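PDB 3BT3: glyoxalase-related enzyme, AraC type from Clostridium phytofermentans, which is of unknown function but belongs to the vicinal oxygen chelate superfamily, with glyoxalases and bleomycin resistance proteins, and may take part in transcription regulation. Local coordinates for residues Gly24-Lys30 with Phe81-Glu87; Met32-Val36 with Ile49-Asp53; Trp124-Cys129 with Arg140-Ile145; Trp38-Gly44 with Tyr107-Trp113. All blocks are in the same frame, centred on the assembly; numbering follows the deposited sequence.

Contact 1. Residues Gly24-Lys30 with Phe81-Glu87; sequences GPVYFTK and FHLFKGE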
# COMPACT_ATOMS: atom_id res chain seq x y z
N GLY A 24 0.57 -0.62 -5.58
CA GLY A 24 -0.07 -1.53 -4.65
C GLY A 24 0.72 -1.60 -3.36
O GLY A 24 1.95 -1.52 -3.38
N PRO A 25 0.05 -1.74 -2.21
CA PRO A 25 0.72 -1.83 -0.91
C PRO A 25 1.67 -3.02 -0.79
O PRO A 25 1.50 -4.03 -1.48
CB PRO A 25 -0.44 -1.90 0.08
CG PRO A 25 -1.56 -2.47 -0.72
CD PRO A 25 -1.41 -1.77 -2.05
N VAL A 26 2.67 -2.89 0.08
CA VAL A 26 3.64 -3.96 0.31
C VAL A 26 3.28 -4.77 1.55
O VAL A 26 2.69 -4.24 2.50
CB VAL A 26 5.06 -3.42 0.48
CG1 VAL A 26 5.52 -2.80 -0.83
CG2 VAL A 26 5.11 -2.42 1.63
N TYR A 27 3.66 -6.04 1.56
CA TYR A 27 3.36 -6.93 2.68
C TYR A 27 4.53 -7.92 2.86
O TYR A 27 4.94 -8.57 1.90
CB TYR A 27 2.06 -7.66 2.36
CG TYR A 27 1.52 -8.54 3.45
CD1 TYR A 27 0.32 -8.22 4.10
CD2 TYR A 27 2.17 -9.72 3.81
CE1 TYR A 27 -0.21 -9.06 5.07
CE2 TYR A 27 1.64 -10.56 4.78
CZ TYR A 27 0.45 -10.23 5.40
OH TYR A 27 -0.07 -11.07 6.35
N PHE A 28 5.06 -8.03 4.06
CA PHE A 28 6.18 -8.95 4.27
C PHE A 28 5.81 -10.24 4.97
O PHE A 28 5.00 -10.25 5.89
CB PHE A 28 7.30 -8.21 5.01
CG PHE A 28 7.86 -7.06 4.24
CD1 PHE A 28 8.84 -7.26 3.27
CD2 PHE A 28 7.33 -5.78 4.39
CE1 PHE A 28 9.27 -6.21 2.46
CE2 PHE A 28 7.75 -4.73 3.59
CZ PHE A 28 8.73 -4.95 2.62
N THR A 29 6.41 -11.34 4.54
CA THR A 29 6.11 -12.64 5.13
C THR A 29 7.29 -13.61 5.14
O THR A 29 8.08 -13.64 4.19
CB THR A 29 4.92 -13.34 4.41
OG1 THR A 29 4.75 -14.67 4.90
CG2 THR A 29 5.17 -13.40 2.92
N LYS A 30 7.39 -14.40 6.20
CA LYS A 30 8.44 -15.41 6.35
C LYS A 30 8.09 -16.71 5.62
O LYS A 30 8.97 -17.52 5.35
CB LYS A 30 8.71 -15.70 7.83
CG LYS A 30 9.29 -14.54 8.60
CD LYS A 30 10.59 -14.03 7.97
CE LYS A 30 11.70 -15.07 8.02
NZ LYS A 30 12.10 -15.41 9.42
N PHE A 81 -1.85 -6.80 -2.81
CA PHE A 81 -0.64 -6.64 -2.00
C PHE A 81 0.53 -7.32 -2.69
O PHE A 81 0.38 -8.41 -3.26
CB PHE A 81 -0.81 -7.28 -0.62
CG PHE A 81 -1.70 -6.51 0.31
CD1 PHE A 81 -1.19 -5.46 1.07
CD2 PHE A 81 -3.05 -6.83 0.43
CE1 PHE A 81 -2.01 -4.74 1.94
CE2 PHE A 81 -3.88 -6.12 1.30
CZ PHE A 81 -3.36 -5.07 2.05
N HIS A 82 1.69 -6.68 -2.67
CA HIS A 82 2.89 -7.29 -3.23
C HIS A 82 3.43 -8.05 -2.02
O HIS A 82 3.45 -7.50 -0.93
CB HIS A 82 3.92 -6.24 -3.64
CG HIS A 82 3.57 -5.49 -4.89
ND1 HIS A 82 3.14 -4.19 -4.88
CD2 HIS A 82 3.61 -5.88 -6.19
CE1 HIS A 82 2.91 -3.79 -6.13
NE2 HIS A 82 3.19 -4.80 -6.94
N LEU A 83 3.85 -9.29 -2.21
CA LEU A 83 4.39 -10.08 -1.11
C LEU A 83 5.90 -10.29 -1.28
O LEU A 83 6.35 -10.77 -2.32
CB LEU A 83 3.69 -11.44 -1.04
CG LEU A 83 2.16 -11.43 -1.02
CD1 LEU A 83 1.62 -12.82 -1.31
CD2 LEU A 83 1.66 -10.94 0.33
N PHE A 84 6.65 -9.93 -0.24
CA PHE A 84 8.11 -10.07 -0.20
C PHE A 84 8.51 -10.89 1.03
O PHE A 84 7.82 -10.88 2.04
CB PHE A 84 8.77 -8.69 -0.08
CG PHE A 84 8.48 -7.77 -1.22
CD1 PHE A 84 9.16 -7.91 -2.44
CD2 PHE A 84 7.52 -6.77 -1.10
CE1 PHE A 84 8.88 -7.06 -3.51
CE2 PHE A 84 7.24 -5.92 -2.17
CZ PHE A 84 7.92 -6.07 -3.38
N LYS A 85 9.64 -11.59 0.94
CA LYS A 85 10.13 -12.39 2.06
C LYS A 85 10.69 -11.44 3.11
O LYS A 85 11.45 -10.53 2.79
CB LYS A 85 11.24 -13.34 1.61
CG LYS A 85 11.19 -14.70 2.29
CD LYS A 85 12.53 -15.10 2.89
CE LYS A 85 13.57 -15.38 1.84
NZ LYS A 85 13.13 -16.46 0.93
N GLY A 86 10.30 -11.64 4.37
CA GLY A 86 10.80 -10.79 5.44
C GLY A 86 9.96 -10.85 6.70
O GLY A 86 8.97 -11.58 6.76
N GLU A 87 10.36 -10.09 7.72
CA GLU A 87 9.62 -10.06 8.97
C GLU A 87 8.24 -9.44 8.76
O GLU A 87 8.12 -8.35 8.21
CB GLU A 87 10.38 -9.26 10.03
CG GLU A 87 11.53 -10.00 10.69
CD GLU A 87 11.09 -11.27 11.42
OE1 GLU A 87 10.08 -11.23 12.16
OE2 GLU A 87 11.77 -12.31 11.25
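Tyr27 and Leu83 lie side by side on the neighbouring parallel strands 26-29 and 81-85, the first and last strands of a beta-alpha-beta-beta-beta module of the vicinal oxygen chelate fold. Four parallel bridges, Val26-His82 to Thr29-Lys85, set the register. His82 N donates to Pro25 O (2.9 Å) and Phe84 N to Tyr27 O (3.1 Å); Thr29 N returns a bond to Phe84 O, whereas that from Tyr27 N to His82 O is weak. Packing is tight on the face of Tyr27 and Leu83, whose CD2 atoms are 3.7 Å apart. With CG anti to the backbone N (chi1 -175°), Tyr27 turns a ring edge to the face of Phe81, the planes at 72°, while its OH leads off to Asp135 and Thr133. Pro25 CG in turn touches Phe81 CD1 at 3.5 Å. On the opposite face of the sheet, with Val26 and His82, the partly exposed rings of Phe28 and Phe84 meet obliquely, Phe28 CE1 reaching Phe84 CB at 3.6 Å. His82 ND1 bonds Gly24 O, which lies in the imidazole plane although the donor stands above the carbonyl plane. The solvent side is looser. Beyond the bond from Gly86 N to Thr29 O, exposed Lys30 and Glu87 are linked by a long salt bridge, NZ to OE2 3.6 Å. Strand 81-85 continues through backbone bonds to strand 58-64; Thr35, Met32 and Val36 of helix 32-41 pack under Tyr27 and Leu83, and Phe95 of the second subunit meets His82 and Phe84 edge-to-face.

Contact 2. Residues Met32-Val36 with Ile49-Asp53; sequences MDKTV and IVARD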
# COMPACT_ATOMS: atom_id res chain seq x y z
N MET A 32 5.53 -17.29 2.48
CA MET A 32 4.57 -16.83 1.46
C MET A 32 3.40 -17.77 1.17
O MET A 32 2.25 -17.32 1.10
CB MET A 32 5.33 -16.50 0.17
CG MET A 32 4.73 -15.36 -0.65
SD MET A 32 5.94 -14.60 -1.79
CE MET A 32 5.52 -15.37 -3.11
N ASP A 33 3.67 -19.05 0.98
CA ASP A 33 2.61 -20.01 0.71
C ASP A 33 1.52 -19.98 1.76
O ASP A 33 0.33 -19.94 1.42
CB ASP A 33 3.20 -21.42 0.62
CG ASP A 33 3.84 -21.69 -0.72
OD1 ASP A 33 3.10 -21.86 -1.71
OD2 ASP A 33 5.09 -21.71 -0.79
N LYS A 34 1.90 -19.99 3.04
CA LYS A 34 0.91 -19.97 4.11
C LYS A 34 0.11 -18.66 4.08
O LYS A 34 -1.10 -18.67 4.33
CB LYS A 34 1.60 -20.14 5.48
CG LYS A 34 0.63 -20.06 6.67
CD LYS A 34 1.27 -20.47 7.99
CE LYS A 34 2.17 -19.38 8.56
NZ LYS A 34 1.40 -18.17 9.01
N THR A 35 0.78 -17.55 3.77
CA THR A 35 0.14 -16.24 3.69
C THR A 35 -0.88 -16.22 2.55
O THR A 35 -1.99 -15.74 2.71
CB THR A 35 1.17 -15.14 3.45
OG1 THR A 35 2.02 -15.06 4.60
CG2 THR A 35 0.49 -13.79 3.22
N VAL A 36 -0.48 -16.76 1.41
CA VAL A 36 -1.35 -16.82 0.25
C VAL A 36 -2.56 -17.73 0.50
O VAL A 36 -3.66 -17.43 0.03
CB VAL A 36 -0.56 -17.34 -0.98
CG1 VAL A 36 -1.51 -17.80 -2.07
CG2 VAL A 36 0.34 -16.25 -1.51
N ILE A 49 2.58 -17.16 -6.43
CA ILE A 49 3.96 -16.96 -6.05
C ILE A 49 4.79 -16.99 -7.33
O ILE A 49 4.83 -18.00 -8.03
CB ILE A 49 4.39 -18.04 -5.06
CG1 ILE A 49 3.60 -17.85 -3.76
CG2 ILE A 49 5.90 -17.99 -4.84
CD1 ILE A 49 3.80 -18.94 -2.73
N VAL A 50 5.45 -15.88 -7.62
CA VAL A 50 6.25 -15.73 -8.83
C VAL A 50 7.68 -16.24 -8.77
O VAL A 50 8.24 -16.65 -9.79
CB VAL A 50 6.24 -14.26 -9.27
CG1 VAL A 50 7.16 -14.04 -10.46
CG2 VAL A 50 4.81 -13.84 -9.61
N ALA A 51 8.29 -16.22 -7.59
CA ALA A 51 9.67 -16.67 -7.46
C ALA A 51 9.94 -17.28 -6.08
O ALA A 51 9.48 -16.76 -5.06
CB ALA A 51 10.61 -15.51 -7.70
N ARG A 52 10.69 -18.37 -6.05
CA ARG A 52 11.03 -19.05 -4.80
C ARG A 52 12.54 -19.06 -4.55
O ARG A 52 13.32 -18.83 -5.47
CB ARG A 52 10.50 -20.49 -4.82
CG ARG A 52 9.00 -20.58 -4.95
CD ARG A 52 8.54 -22.00 -5.19
NE ARG A 52 7.08 -22.09 -5.19
CZ ARG A 52 6.32 -21.89 -4.11
NH1 ARG A 52 6.88 -21.60 -2.94
NH2 ARG A 52 4.99 -21.96 -4.21
N ASP A 53 12.94 -19.32 -3.31
CA ASP A 53 14.36 -19.39 -2.96
C ASP A 53 14.88 -20.82 -3.13
O ASP A 53 14.14 -21.70 -3.56
CB ASP A 53 14.60 -18.91 -1.51
CG ASP A 53 13.89 -19.77 -0.47
OD1 ASP A 53 13.46 -20.90 -0.78
OD2 ASP A 53 13.78 -19.30 0.69
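A bidentate salt bridge between Asp33 and Arg52, set beside an apolar contact at Ile49, joins the first turn of helix 32-41 to strand 46-52, at one edge of its sheet within this chain, in the first beta-alpha-beta-beta-beta module of the vicinal oxygen chelate fold. The short helix and strand segments run nearly antiparallel, at 166°, with axes 10.6 Å apart, so long side chains make the contact. Met32 and Ile49 reach toward each other from their two backbones; their closest carbons are modelled too near to be reliable, but Met32 CG lies at 4.1 Å from Ile49 CG1. Val36 CG2 adds a looser contact to Ile49, and both Met32 and Val36 also touch Leu83 of strand 81-85. The strand carries a classic beta bulge here, Val50 and Ala51 both facing Tyr60. Beyond it, the Arg52 chain is extended from CG to NE and brings its guanidinium end-on to the carboxylate. Arg52 NH1 bonds Asp33 OD2 at 2.8 Å and Arg52 NH2 bonds Asp33 OD1 at 3.1 Å, each oxygen using its syn lone pair. The carboxylate and guanidinium planes differ by only 3°, and this paired grip should keep the two groups coplanar and fix their rotation. Arg52 NH1 also has a weak bond to Gly56 O. Ile49 frames the ion pair with two branches: CD1 lies 3.2 Å from Asp33 OD1, while CG2 sits 4.0 Å above the guanidinium plane of Arg52, over its centre.

Contact 3. Residues Trp124-Cys129 with Arg140-Ile145; sequences WGAREC and RFFESI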
# COMPACT_ATOMS: atom_id res chain seq x y z
N TRP A 124 -15.46 9.53 11.67
CA TRP A 124 -15.33 10.11 10.34
C TRP A 124 -16.31 9.64 9.28
O TRP A 124 -16.09 9.86 8.09
CB TRP A 124 -13.90 9.95 9.80
CG TRP A 124 -13.22 8.64 10.10
CD1 TRP A 124 -12.61 8.28 11.26
CD2 TRP A 124 -13.08 7.53 9.21
NE1 TRP A 124 -12.09 7.02 11.15
CE2 TRP A 124 -12.36 6.53 9.90
CE3 TRP A 124 -13.49 7.28 7.89
CZ2 TRP A 124 -12.04 5.29 9.32
CZ3 TRP A 124 -13.17 6.04 7.31
CH2 TRP A 124 -12.46 5.07 8.03
N GLY A 125 -17.40 9.00 9.70
CA GLY A 125 -18.41 8.59 8.73
C GLY A 125 -18.34 7.24 8.05
O GLY A 125 -18.76 7.11 6.89
N ALA A 126 -17.83 6.22 8.74
CA ALA A 126 -17.76 4.90 8.14
C ALA A 126 -17.80 3.77 9.16
O ALA A 126 -17.46 3.94 10.33
CB ALA A 126 -16.49 4.77 7.29
N ARG A 127 -18.25 2.61 8.71
CA ARG A 127 -18.29 1.46 9.58
C ARG A 127 -17.00 0.70 9.28
O ARG A 127 -16.57 0.62 8.12
CB ARG A 127 -19.52 0.59 9.31
CG ARG A 127 -20.82 1.24 9.78
CD ARG A 127 -21.85 0.19 10.14
NE ARG A 127 -22.25 -0.58 8.98
CZ ARG A 127 -22.73 -1.82 9.02
NH1 ARG A 127 -22.88 -2.45 10.18
NH2 ARG A 127 -23.05 -2.43 7.89
N GLU A 128 -16.35 0.18 10.31
CA GLU A 128 -15.12 -0.54 10.08
C GLU A 128 -14.93 -1.72 11.01
O GLU A 128 -15.67 -1.91 11.97
CB GLU A 128 -13.94 0.43 10.19
CG GLU A 128 -13.05 0.26 11.41
CD GLU A 128 -11.69 0.94 11.24
OE1 GLU A 128 -11.66 2.15 10.92
OE2 GLU A 128 -10.65 0.26 11.42
N CYS A 129 -13.94 -2.53 10.68
CA CYS A 129 -13.55 -3.68 11.47
C CYS A 129 -12.16 -4.03 10.98
O CYS A 129 -11.83 -3.80 9.81
CB CYS A 129 -14.51 -4.87 11.26
SG CYS A 129 -14.36 -5.72 9.68
N ARG A 140 -7.28 -3.12 8.05
CA ARG A 140 -8.47 -2.34 8.36
C ARG A 140 -9.40 -2.27 7.15
O ARG A 140 -8.97 -1.99 6.03
CB ARG A 140 -8.07 -0.93 8.80
CG ARG A 140 -7.28 -0.91 10.11
CD ARG A 140 -6.89 0.50 10.52
NE ARG A 140 -8.05 1.37 10.64
CZ ARG A 140 -7.99 2.68 10.87
NH1 ARG A 140 -6.82 3.28 11.00
NH2 ARG A 140 -9.10 3.39 10.96
N PHE A 141 -10.67 -2.56 7.38
CA PHE A 141 -11.66 -2.52 6.32
C PHE A 141 -12.73 -1.51 6.72
O PHE A 141 -13.16 -1.48 7.88
CB PHE A 141 -12.29 -3.91 6.15
CG PHE A 141 -11.34 -4.94 5.60
CD1 PHE A 141 -11.16 -5.08 4.22
CD2 PHE A 141 -10.62 -5.77 6.45
CE1 PHE A 141 -10.28 -6.03 3.71
CE2 PHE A 141 -9.73 -6.72 5.94
CZ PHE A 141 -9.56 -6.85 4.57
N PHE A 142 -13.15 -0.67 5.79
CA PHE A 142 -14.17 0.30 6.12
C PHE A 142 -15.13 0.54 4.98
O PHE A 142 -14.79 0.31 3.81
CB PHE A 142 -13.55 1.63 6.59
CG PHE A 142 -12.87 2.41 5.49
CD1 PHE A 142 -13.60 3.27 4.68
CD2 PHE A 142 -11.51 2.26 5.25
CE1 PHE A 142 -12.99 3.97 3.64
CE2 PHE A 142 -10.88 2.95 4.22
CZ PHE A 142 -11.62 3.81 3.41
N GLU A 143 -16.33 0.97 5.33
CA GLU A 143 -17.37 1.29 4.35
C GLU A 143 -18.06 2.54 4.87
O GLU A 143 -18.54 2.58 6.01
CB GLU A 143 -18.38 0.14 4.24
CG GLU A 143 -19.40 0.35 3.14
CD GLU A 143 -20.32 -0.85 2.95
OE1 GLU A 143 -21.05 -0.86 1.94
OE2 GLU A 143 -20.32 -1.76 3.80
N SER A 144 -18.08 3.58 4.03
CA SER A 144 -18.70 4.83 4.43
C SER A 144 -20.22 4.71 4.54
O SER A 144 -20.84 3.86 3.88
CB SER A 144 -18.33 5.92 3.43
OG SER A 144 -18.58 5.48 2.11
N ILE A 145 -20.82 5.53 5.39
CA ILE A 145 -22.26 5.51 5.58
C ILE A 145 -22.93 6.57 4.70
O ILE A 145 -23.85 6.21 3.94
CB ILE A 145 -22.65 5.78 7.04
CG1 ILE A 145 -21.62 5.18 7.99
CG2 ILE A 145 -24.02 5.17 7.33
CD1 ILE A 145 -21.86 5.54 9.44
O HOH W 1 -22.31 -0.45 5.51
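Arg140, Phe142 and Arg127 have the largest individual shares of the surface buried between strands 126-132 and 138-144, an antiparallel beta hairpin in the second module of the vicinal oxygen chelate fold. Its ladder alternates regularly: Arg127-Glu143 and Cys129-Phe141 are hydrogen-bonded pairs, Ala126-Ser144 and Glu128-Phe142 non-hydrogen-bonded ones. Arg127 is gripped twice through its backbone, its N donating to Glu143 O (2.7 Å) and its O accepting from Glu143 N (2.8 Å). Its side chain leaves on the face shared with Glu143; there Arg127 NH2 forms a salt bridge to Asp102 of helix 101-110 and donates to a water that also makes a weak bond to Glu143 OE2, an oxygen that accepts a hydrogen bond from Ile101 N, at helix 101-110. The opposite face holds Phe142. Its ring, with CG placed between the backbone N and the carbonyl carbon (chi1 70°), receives the edge of Trp124 in a T-shaped pair with planes at 76°; Trp124 CH2 stands 3.7 Å above the Phe142 ring plane, offset toward its rim. Ala126 CB adds a longer contact to Phe142 CD1, and Phe95 of strand 92-99 meets the same Phe142 ring. Arg140 bends at chi3 (57°), bringing its guanidinium side-on to Glu128 beside the edge of the Trp124 ring, whose CZ2 lies 3.9 Å from Arg140 NH2. Both Glu128 oxygens use syn lone pairs: Arg140 NE bonds Glu128 OE2 at 2.9 Å from a tilted approach, whereas Arg140 NH2 bonds Glu128 OE1 at 2.8 Å, nearly in the guanidinium plane.

Contact 4. Residues Trp38-Gly44 with Tyr107-Trp113; sequences WFEEILG and YVKENGW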
# COMPACT_ATOMS: atom_id res chain seq x y z
N TRP A 38 -3.94 -18.22 3.30
CA TRP A 38 -4.80 -17.51 4.23
C TRP A 38 -5.66 -16.52 3.46
O TRP A 38 -6.89 -16.48 3.62
CB TRP A 38 -3.95 -16.79 5.27
CG TRP A 38 -4.77 -16.10 6.30
CD1 TRP A 38 -5.32 -16.65 7.42
CD2 TRP A 38 -5.20 -14.74 6.26
NE1 TRP A 38 -6.06 -15.71 8.09
CE2 TRP A 38 -6.01 -14.53 7.40
CE3 TRP A 38 -4.97 -13.67 5.39
CZ2 TRP A 38 -6.61 -13.29 7.68
CZ3 TRP A 38 -5.57 -12.44 5.66
CH2 TRP A 38 -6.37 -12.26 6.80
N PHE A 39 -5.03 -15.72 2.60
CA PHE A 39 -5.77 -14.75 1.82
C PHE A 39 -6.84 -15.44 0.98
O PHE A 39 -7.89 -14.86 0.71
CB PHE A 39 -4.84 -13.96 0.89
CG PHE A 39 -4.30 -12.70 1.50
CD1 PHE A 39 -3.11 -12.71 2.22
CD2 PHE A 39 -4.99 -11.50 1.36
CE1 PHE A 39 -2.62 -11.55 2.78
CE2 PHE A 39 -4.51 -10.33 1.93
CZ PHE A 39 -3.33 -10.35 2.64
N GLU A 40 -6.56 -16.67 0.58
CA GLU A 40 -7.51 -17.44 -0.23
C GLU A 40 -8.64 -18.05 0.60
O GLU A 40 -9.82 -17.86 0.30
CB GLU A 40 -6.78 -18.56 -1.00
CG GLU A 40 -6.00 -18.10 -2.24
CD GLU A 40 -5.15 -19.21 -2.88
OE1 GLU A 40 -4.61 -19.00 -4.00
OE2 GLU A 40 -5.00 -20.30 -2.27
N GLU A 41 -8.27 -18.75 1.66
CA GLU A 41 -9.26 -19.42 2.50
C GLU A 41 -10.11 -18.54 3.39
O GLU A 41 -11.28 -18.85 3.62
CB GLU A 41 -8.57 -20.47 3.38
CG GLU A 41 -7.92 -21.59 2.60
CD GLU A 41 -7.12 -22.52 3.49
OE1 GLU A 41 -7.68 -22.98 4.51
OE2 GLU A 41 -5.94 -22.80 3.17
N ILE A 42 -9.56 -17.44 3.88
CA ILE A 42 -10.31 -16.58 4.77
C ILE A 42 -10.96 -15.37 4.12
O ILE A 42 -12.12 -15.08 4.38
CB ILE A 42 -9.44 -16.10 5.94
CG1 ILE A 42 -8.76 -17.30 6.61
CG2 ILE A 42 -10.27 -15.31 6.92
CD1 ILE A 42 -9.68 -18.47 6.90
N LEU A 43 -10.22 -14.65 3.28
CA LEU A 43 -10.78 -13.47 2.65
C LEU A 43 -11.36 -13.74 1.27
O LEU A 43 -12.01 -12.87 0.69
CB LEU A 43 -9.72 -12.37 2.55
CG LEU A 43 -9.24 -11.75 3.86
CD1 LEU A 43 -8.38 -10.53 3.54
CD2 LEU A 43 -10.44 -11.35 4.73
N GLY A 44 -11.12 -14.93 0.73
CA GLY A 44 -11.64 -15.26 -0.58
C GLY A 44 -10.90 -14.57 -1.72
O GLY A 44 -11.46 -14.36 -2.79
N TYR A 107 -18.29 -13.74 5.98
CA TYR A 107 -17.47 -14.64 5.18
C TYR A 107 -16.27 -15.12 6.00
O TYR A 107 -16.00 -16.31 6.07
CB TYR A 107 -16.97 -13.92 3.93
CG TYR A 107 -16.33 -14.83 2.92
CD1 TYR A 107 -17.09 -15.74 2.19
CD2 TYR A 107 -14.95 -14.76 2.66
CE1 TYR A 107 -16.51 -16.55 1.23
CE2 TYR A 107 -14.37 -15.57 1.70
CZ TYR A 107 -15.15 -16.46 0.98
OH TYR A 107 -14.58 -17.24 -0.01
N VAL A 108 -15.56 -14.17 6.61
CA VAL A 108 -14.40 -14.49 7.43
C VAL A 108 -14.82 -15.43 8.55
O VAL A 108 -14.26 -16.52 8.71
CB VAL A 108 -13.78 -13.20 8.04
CG1 VAL A 108 -12.70 -13.55 9.04
CG2 VAL A 108 -13.19 -12.33 6.93
N LYS A 109 -15.82 -15.03 9.34
CA LYS A 109 -16.30 -15.87 10.43
C LYS A 109 -16.71 -17.25 9.92
O LYS A 109 -16.37 -18.27 10.51
CB LYS A 109 -17.48 -15.21 11.15
CG LYS A 109 -17.08 -14.33 12.34
CD LYS A 109 -16.30 -15.13 13.38
CE LYS A 109 -16.62 -14.70 14.81
NZ LYS A 109 -16.17 -13.30 15.12
N GLU A 110 -17.44 -17.27 8.81
CA GLU A 110 -17.89 -18.52 8.23
C GLU A 110 -16.74 -19.42 7.85
O GLU A 110 -16.88 -20.65 7.87
CB GLU A 110 -18.76 -18.26 6.99
CG GLU A 110 -20.22 -18.61 7.20
CD GLU A 110 -20.90 -17.73 8.24
OE1 GLU A 110 -20.32 -17.55 9.34
OE2 GLU A 110 -22.01 -17.23 7.95
N ASN A 111 -15.60 -18.82 7.51
CA ASN A 111 -14.45 -19.62 7.13
C ASN A 111 -13.55 -20.01 8.29
O ASN A 111 -12.42 -20.47 8.09
CB ASN A 111 -13.66 -18.93 6.03
CG ASN A 111 -14.30 -19.10 4.66
OD1 ASN A 111 -14.51 -20.23 4.21
ND2 ASN A 111 -14.63 -17.99 4.01
N GLY A 112 -14.05 -19.84 9.51
CA GLY A 112 -13.31 -20.24 10.69
C GLY A 112 -12.31 -19.31 11.32
O GLY A 112 -11.70 -19.67 12.33
N TRP A 113 -12.14 -18.11 10.77
CA TRP A 113 -11.19 -17.18 11.36
C TRP A 113 -11.91 -16.35 12.43
O TRP A 113 -12.92 -15.69 12.14
CB TRP A 113 -10.61 -16.29 10.27
CG TRP A 113 -9.42 -15.53 10.71
CD1 TRP A 113 -9.36 -14.21 11.00
CD2 TRP A 113 -8.10 -16.05 10.92
NE1 TRP A 113 -8.09 -13.86 11.39
CE2 TRP A 113 -7.30 -14.98 11.34
CE3 TRP A 113 -7.53 -17.32 10.78
CZ2 TRP A 113 -5.94 -15.14 11.64
CZ3 TRP A 113 -6.18 -17.48 11.08
CH2 TRP A 113 -5.40 -16.40 11.50
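Trp38 and Trp113 form the main aromatic pair between the C-terminal parts of helices 32-41 and 101-110. The arrangement is T-shaped: Trp38 points its edge at the Trp113 face, planes at 75°, with Trp38 NE1 3.2 Å above the Trp113 ring plane. Both side chains have CG anti to the backbone N (chi1 -177° for Trp38), which sends the indoles toward each other. A second ring, Tyr107, turns its edge to the turn at Gly44, Tyr107 CE2 lying 3.5 Å from Gly44 N. Apolar contacts centre on Ile42. Ile42 CG2 touches both Trp113 CB (3.5 Å) and Val108 CG1 (3.7 Å); alongside, Leu43 CD2 meets Val108 CG2, and Ile131 of strand 126-132 lies against Leu43, Val108 and both tryptophans. Among polar groups, Asn111 CG lies 3.2 Å from Glu41 O, but the angle at ND2 is too poor for a hydrogen bond, while Asn111 ND2 lies over the centre of the Tyr107 ring. Leu43 O accepts a hydrogen bond from Tyr18 OH of the second subunit. Such helix-end packing joins the two beta-alpha-beta-beta-beta modules of one chain, the paired architecture of the vicinal oxygen chelate fold.

In the fold
Contacts 1 and 2 belong to the first module, with centres 10 Å apart, and touch through Thr29 OG1 and Thr35 OG1 (2.8 Å) and a salt bridge from Lys85 NZ to Asp53 OD2 (2.9 Å). Contact 3 lies in the second module's sheet, about 25 Å from contact 1, centre to centre. Contact 4 bridges the modules: Phe39 packs on Phe81 and Tyr27 of contact 1, and Leu43 CD1 meets Phe141 CZ of contact 3 at 4.0 Å. Contacts 1 and 3 also meet across the dimer, Phe84 lying against Arg140 of the second subunit. This is consistent with a pocket between subunits, as in bleomycin resistance proteins, though its ligand remains unknown.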